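Local structure of monovalent Na+/H+ antiporter subunit D (Dietzia sp. DQ12-45-1b, 7D3U) at residues A222-H227 / S280-I285; I308-L313 / A409-V414. The protein forms a membrane subunit of the Mrp complex, a bacterial pump that exchanges sodium ions for protons across the cell membrane. One frame throughout, in Å; residues are numbered along the deposited sequence.

Interaction 1: residues A222-H227 / S280-I285; sequences AVVPVH and SATMLI. With LMT (dodecyl-beta-D-maltoside), chain M.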
loop_
_atom_site.group_PDB
_atom_site.type_symbol
_atom_site.label_atom_id
_atom_site.label_comp_id
_atom_site.label_asym_id
_atom_site.label_seq_id
_atom_site.Cartn_x
_atom_site.Cartn_y
_atom_site.Cartn_z
ATOM N N ALA A 222 2.032 -5.675 1.231
ATOM C CA ALA A 222 3.448 -5.312 1.272
ATOM C C ALA A 222 4.171 -5.992 2.437
ATOM O O ALA A 222 4.673 -5.345 3.357
ATOM C CB ALA A 222 3.624 -3.792 1.323
ATOM N N VAL A 223 4.210 -7.321 2.383
ATOM C CA VAL A 223 5.036 -8.111 3.291
ATOM C C VAL A 223 6.472 -8.068 2.782
ATOM O O VAL A 223 6.734 -7.531 1.702
ATOM C CB VAL A 223 4.516 -9.551 3.415
ATOM C CG1 VAL A 223 3.093 -9.544 3.935
ATOM C CG2 VAL A 223 4.573 -10.234 2.073
ATOM N N VAL A 224 7.414 -8.618 3.558
ATOM C CA VAL A 224 8.831 -8.324 3.321
ATOM C C VAL A 224 9.400 -8.745 1.971
ATOM O O VAL A 224 10.323 -8.072 1.483
ATOM C CB VAL A 224 9.697 -8.923 4.452
ATOM C CG1 VAL A 224 9.522 -10.419 4.590
ATOM C CG2 VAL A 224 11.153 -8.593 4.205
ATOM N N PRO A 225 8.931 -9.818 1.313
ATOM C CA PRO A 225 9.596 -10.194 0.057
ATOM C C PRO A 225 9.111 -9.270 -1.043
ATOM O O PRO A 225 9.872 -8.985 -1.974
ATOM C CB PRO A 225 9.168 -11.648 -0.193
ATOM C CG PRO A 225 8.606 -12.126 1.098
ATOM C CD PRO A 225 8.022 -10.913 1.725
ATOM N N VAL A 226 7.880 -8.782 -0.955
ATOM C CA VAL A 226 7.335 -7.831 -1.919
ATOM C C VAL A 226 6.887 -6.606 -1.129
ATOM O O VAL A 226 5.738 -6.491 -0.696
ATOM C CB VAL A 226 6.196 -8.437 -2.741
ATOM C CG1 VAL A 226 6.762 -9.412 -3.735
ATOM C CG2 VAL A 226 5.222 -9.181 -1.840
ATOM N N HIS A 227 7.798 -5.652 -0.955
ATOM C CA HIS A 227 7.514 -4.444 -0.191
ATOM C C HIS A 227 8.006 -3.167 -0.845
ATOM O O HIS A 227 7.468 -2.097 -0.534
ATOM C CB HIS A 227 8.132 -4.535 1.210
ATOM C CG HIS A 227 9.622 -4.675 1.201
ATOM N ND1 HIS A 227 10.469 -3.610 0.982
ATOM C CD2 HIS A 227 10.416 -5.755 1.383
ATOM C CE1 HIS A 227 11.721 -4.029 1.030
ATOM N NE2 HIS A 227 11.717 -5.327 1.274
ATOM N N SER A 280 7.893 -11.678 10.859
ATOM C CA SER A 280 9.007 -11.148 11.635
ATOM C C SER A 280 10.055 -10.524 10.723
ATOM O O SER A 280 10.598 -9.452 11.030
ATOM C CB SER A 280 9.624 -12.254 12.490
ATOM O OG SER A 280 9.584 -13.499 11.820
ATOM N N ALA A 281 10.343 -11.170 9.591
ATOM C CA ALA A 281 11.226 -10.557 8.608
ATOM C C ALA A 281 10.664 -9.234 8.111
ATOM O O ALA A 281 11.424 -8.303 7.840
ATOM C CB ALA A 281 11.460 -11.513 7.441
ATOM N N THR A 282 9.340 -9.129 7.994
ATOM C CA THR A 282 8.731 -7.859 7.614
ATOM C C THR A 282 8.955 -6.805 8.687
ATOM O O THR A 282 9.424 -5.699 8.396
ATOM C CB THR A 282 7.239 -8.045 7.351
ATOM O OG1 THR A 282 7.049 -9.103 6.406
ATOM C CG2 THR A 282 6.646 -6.771 6.788
ATOM N N MET A 283 8.617 -7.131 9.937
ATOM C CA MET A 283 8.838 -6.202 11.042
ATOM C C MET A 283 10.274 -5.703 11.066
ATOM O O MET A 283 10.529 -4.537 11.386
ATOM C CB MET A 283 8.495 -6.869 12.373
ATOM C CG MET A 283 7.032 -7.189 12.554
ATOM S SD MET A 283 6.664 -7.715 14.235
ATOM C CE MET A 283 7.845 -9.043 14.425
ATOM N N LEU A 284 11.226 -6.570 10.722
ATOM C CA LEU A 284 12.628 -6.169 10.768
ATOM C C LEU A 284 13.013 -5.314 9.564
ATOM O O LEU A 284 13.544 -4.208 9.722
ATOM C CB LEU A 284 13.518 -7.408 10.852
ATOM C CG LEU A 284 15.005 -7.145 11.072
ATOM C CD1 LEU A 284 15.208 -6.289 12.307
ATOM C CD2 LEU A 284 15.759 -8.455 11.192
ATOM N N ILE A 285 12.747 -5.810 8.354
ATOM C CA ILE A 285 13.235 -5.156 7.144
ATOM C C ILE A 285 12.531 -3.825 6.918
ATOM O O ILE A 285 13.149 -2.856 6.465
ATOM C CB ILE A 285 13.078 -6.096 5.937
ATOM C CG1 ILE A 285 13.910 -7.364 6.139
ATOM C CG2 ILE A 285 13.485 -5.402 4.656
ATOM C CD1 ILE A 285 15.373 -7.101 6.390
HETATM C C1 LMT M . 10.252 -26.255 2.051
HETATM C C2 LMT M . 9.780 -24.906 2.500
HETATM C C3 LMT M . 9.604 -23.874 1.437
HETATM C C4 LMT M . 9.342 -22.563 2.127
HETATM C C5 LMT M . 8.960 -21.522 1.132
HETATM C C6 LMT M . 8.800 -20.179 1.759
HETATM C C7 LMT M . 8.226 -19.227 0.756
HETATM C C8 LMT M . 7.845 -17.964 1.443
HETATM C C9 LMT M . 6.886 -17.132 0.662
HETATM C C10 LMT M . 6.784 -15.790 1.328
HETATM C C11 LMT M . 5.497 -15.119 0.970
HETATM C C12 LMT M . 5.434 -13.715 1.463
#
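The irregular loop 222-227, entered through a Schellman motif at A222 where helix 204-221 ends, crosses beside helical segment 280-285 so closely that the CA atoms of V224 and T282 are 4.3 Å apart. The principle illustrated is that a side-chain hydroxyl can take up an amide in a helix break. The V224 N-H is taken up by T282 OG1 at 2.9 Å, in a bent bond (136° at the hydrogen). With chi1 near -53°, OG1 lies anti to the carbonyl carbon of T282, beside its own backbone N; it also bonds to V278 O one turn back, so the hydroxyl accepting the loop amide is anchored within its helix. Such an interrupted membrane helix, resumed at 228-231 after H227 at the N-cap, is a hallmark of the antiporter-like subunits, homologous between Mrp and complex I. Around the polar link, V224 straddles the helix surface: its CG1 abuts A281 CB at 3.6 Å, while its CG2, anti to the backbone N, crosses I285 obliquely and meets CG1 of that residue at 3.6 Å. I285 packs on V557 of the neighbouring subunit A. The terminal carbon C12 of LMT touches V223 CG2 and P225 CG, each at 3.6 Å.

Interaction 2: residues I308-L313 / A409-V414; sequences IGYILL and AVAVVV
The phenol of Y310 presents its edge to segment 409-414, with A411 O and V414 CG1 both near the ring plane, while the ring of Y329 meets it at an interplanar angle of about 25°. The setting is the transmembrane bundle of the NADH:quinone oxidoreductase/Mrp antiporter family, in which helices 296-316 and 405-430 run roughly antiparallel here (148° between directions). An axis separation of 11.4 Å is too wide for backbones to touch, so one long aromatic residue bridges it, a clear case of a tyrosine spanning two helices by its tip. V414 answers tip to tip: its CG1, anti to its own backbone N, lies 3.5 Å from Y310 CE2. On the other flank of the ring, Y310 CE1 touches A411 CB at 3.8 Å, and L313 brings CD2 more loosely to the same methyl, at 4.4 Å. Helix 272-292 sends M283 against Y310, L313, V410 and A411, which helps to bury the pair. The phenolic hydroxyl donates to the main-chain carbonyl of A411, modelled very short at Y310 OH to A411 O 2.3 Å, which at this resolution implies neither strength nor strain; OH stands 38° above the carbonyl plane.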
loop_
_atom_site.group_PDB
_atom_site.type_symbol
_atom_site.label_atom_id
_atom_site.label_comp_id
_atom_site.label_asym_id
_atom_site.label_seq_id
_atom_site.Cartn_x
_atom_site.Cartn_y
_atom_site.Cartn_z
ATOM N N ILE A 308 2.686 -3.373 9.265
ATOM C CA ILE A 308 1.921 -4.428 8.611
ATOM C C ILE A 308 2.473 -5.788 9.003
ATOM O O ILE A 308 1.718 -6.733 9.262
ATOM C CB ILE A 308 1.933 -4.230 7.084
ATOM C CG1 ILE A 308 0.922 -3.159 6.681
ATOM C CG2 ILE A 308 1.631 -5.533 6.377
ATOM C CD1 ILE A 308 -0.465 -3.422 7.192
ATOM N N GLY A 309 3.798 -5.905 9.058
ATOM C CA GLY A 309 4.392 -7.118 9.598
ATOM C C GLY A 309 3.995 -7.357 11.042
ATOM O O GLY A 309 3.829 -8.501 11.471
ATOM N N TYR A 310 3.848 -6.278 11.810
ATOM C CA TYR A 310 3.391 -6.393 13.194
ATOM C C TYR A 310 1.981 -6.965 13.265
ATOM O O TYR A 310 1.710 -7.887 14.040
ATOM C CB TYR A 310 3.428 -5.025 13.874
ATOM C CG TYR A 310 4.620 -4.783 14.764
ATOM C CD1 TYR A 310 4.602 -5.166 16.094
ATOM C CD2 TYR A 310 5.750 -4.147 14.280
ATOM C CE1 TYR A 310 5.681 -4.938 16.912
ATOM C CE2 TYR A 310 6.834 -3.913 15.091
ATOM C CZ TYR A 310 6.795 -4.311 16.406
ATOM O OH TYR A 310 7.880 -4.078 17.215
ATOM N N ILE A 311 1.066 -6.411 12.469
ATOM C CA ILE A 311 -0.336 -6.815 12.536
ATOM C C ILE A 311 -0.497 -8.265 12.106
ATOM O O ILE A 311 -1.096 -9.080 12.816
ATOM C CB ILE A 311 -1.206 -5.882 11.677
ATOM C CG1 ILE A 311 -1.088 -4.443 12.162
ATOM C CG2 ILE A 311 -2.645 -6.332 11.717
ATOM C CD1 ILE A 311 -1.631 -3.447 11.185
ATOM N N LEU A 312 0.027 -8.603 10.927
ATOM C CA LEU A 312 -0.122 -9.955 10.403
ATOM C C LEU A 312 0.501 -10.998 11.314
ATOM O O LEU A 312 0.135 -12.174 11.227
ATOM C CB LEU A 312 0.490 -10.048 9.009
ATOM C CG LEU A 312 -0.426 -9.567 7.890
ATOM C CD1 LEU A 312 0.270 -9.653 6.544
ATOM C CD2 LEU A 312 -1.719 -10.358 7.885
ATOM N N LEU A 313 1.431 -10.600 12.183
ATOM C CA LEU A 313 1.940 -11.532 13.180
ATOM C C LEU A 313 0.825 -12.024 14.091
ATOM O O LEU A 313 0.915 -13.124 14.645
ATOM C CB LEU A 313 3.046 -10.870 13.998
ATOM C CG LEU A 313 3.871 -11.788 14.894
ATOM C CD1 LEU A 313 4.557 -12.847 14.059
ATOM C CD2 LEU A 313 4.883 -10.982 15.682
ATOM N N ALA A 409 10.981 -11.568 20.296
ATOM C CA ALA A 409 12.223 -10.808 20.373
ATOM C C ALA A 409 12.318 -9.792 19.243
ATOM O O ALA A 409 12.737 -8.651 19.459
ATOM C CB ALA A 409 13.422 -11.753 20.349
ATOM N N VAL A 410 11.921 -10.182 18.031
ATOM C CA VAL A 410 11.967 -9.245 16.914
ATOM C C VAL A 410 10.941 -8.136 17.103
ATOM O O VAL A 410 11.235 -6.956 16.877
ATOM C CB VAL A 410 11.767 -9.987 15.582
ATOM C CG1 VAL A 410 11.600 -8.996 14.448
ATOM C CG2 VAL A 410 12.941 -10.906 15.312
ATOM N N ALA A 411 9.724 -8.488 17.526
ATOM C CA ALA A 411 8.688 -7.487 17.734
ATOM C C ALA A 411 8.968 -6.552 18.897
ATOM O O ALA A 411 8.303 -5.519 19.017
ATOM C CB ALA A 411 7.352 -8.164 18.041
ATOM N N VAL A 412 9.926 -6.886 19.761
ATOM C CA VAL A 412 10.236 -6.005 20.879
ATOM C C VAL A 412 11.519 -5.242 20.564
ATOM O O VAL A 412 11.716 -4.137 21.088
ATOM C CB VAL A 412 10.365 -6.758 22.217
ATOM C CG1 VAL A 412 11.531 -7.724 22.193
ATOM C CG2 VAL A 412 10.468 -5.800 23.384
ATOM N N VAL A 413 12.385 -5.780 19.705
ATOM C CA VAL A 413 13.602 -5.067 19.335
ATOM C C VAL A 413 13.316 -4.025 18.260
ATOM O O VAL A 413 13.901 -2.937 18.267
ATOM C CB VAL A 413 14.680 -6.072 18.890
ATOM C CG1 VAL A 413 15.642 -5.438 17.901
ATOM C CG2 VAL A 413 15.429 -6.606 20.096
ATOM N N VAL A 414 12.401 -4.329 17.335
ATOM C CA VAL A 414 12.082 -3.412 16.247
ATOM C C VAL A 414 11.528 -2.090 16.765
ATOM O O VAL A 414 11.644 -1.061 16.088
ATOM C CB VAL A 414 11.109 -4.115 15.275
ATOM C CG1 VAL A 414 10.240 -3.124 14.522
ATOM C CG2 VAL A 414 11.887 -4.985 14.307
#

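Helix 272-292 connects the two contacts: in interaction 1 it receives the loop 222-227, and through M283 it also packs on both segments of interaction 2, whose helix 296-316 follows it directly in the chain. Their centres are about 10 Å apart, with M283 CG lying 3.4 Å from Y310 N. Both contacts have detergent and subunit A nearby, but five of the six touching residues of interaction 2 are buried, against four of seven in interaction 1. The chemistry is reversed between them: in interaction 1 a side-chain hydroxyl accepts from a main-chain N-H at a helix break, whereas in interaction 2 it donates to a main-chain C=O between continuous, widely spaced helices.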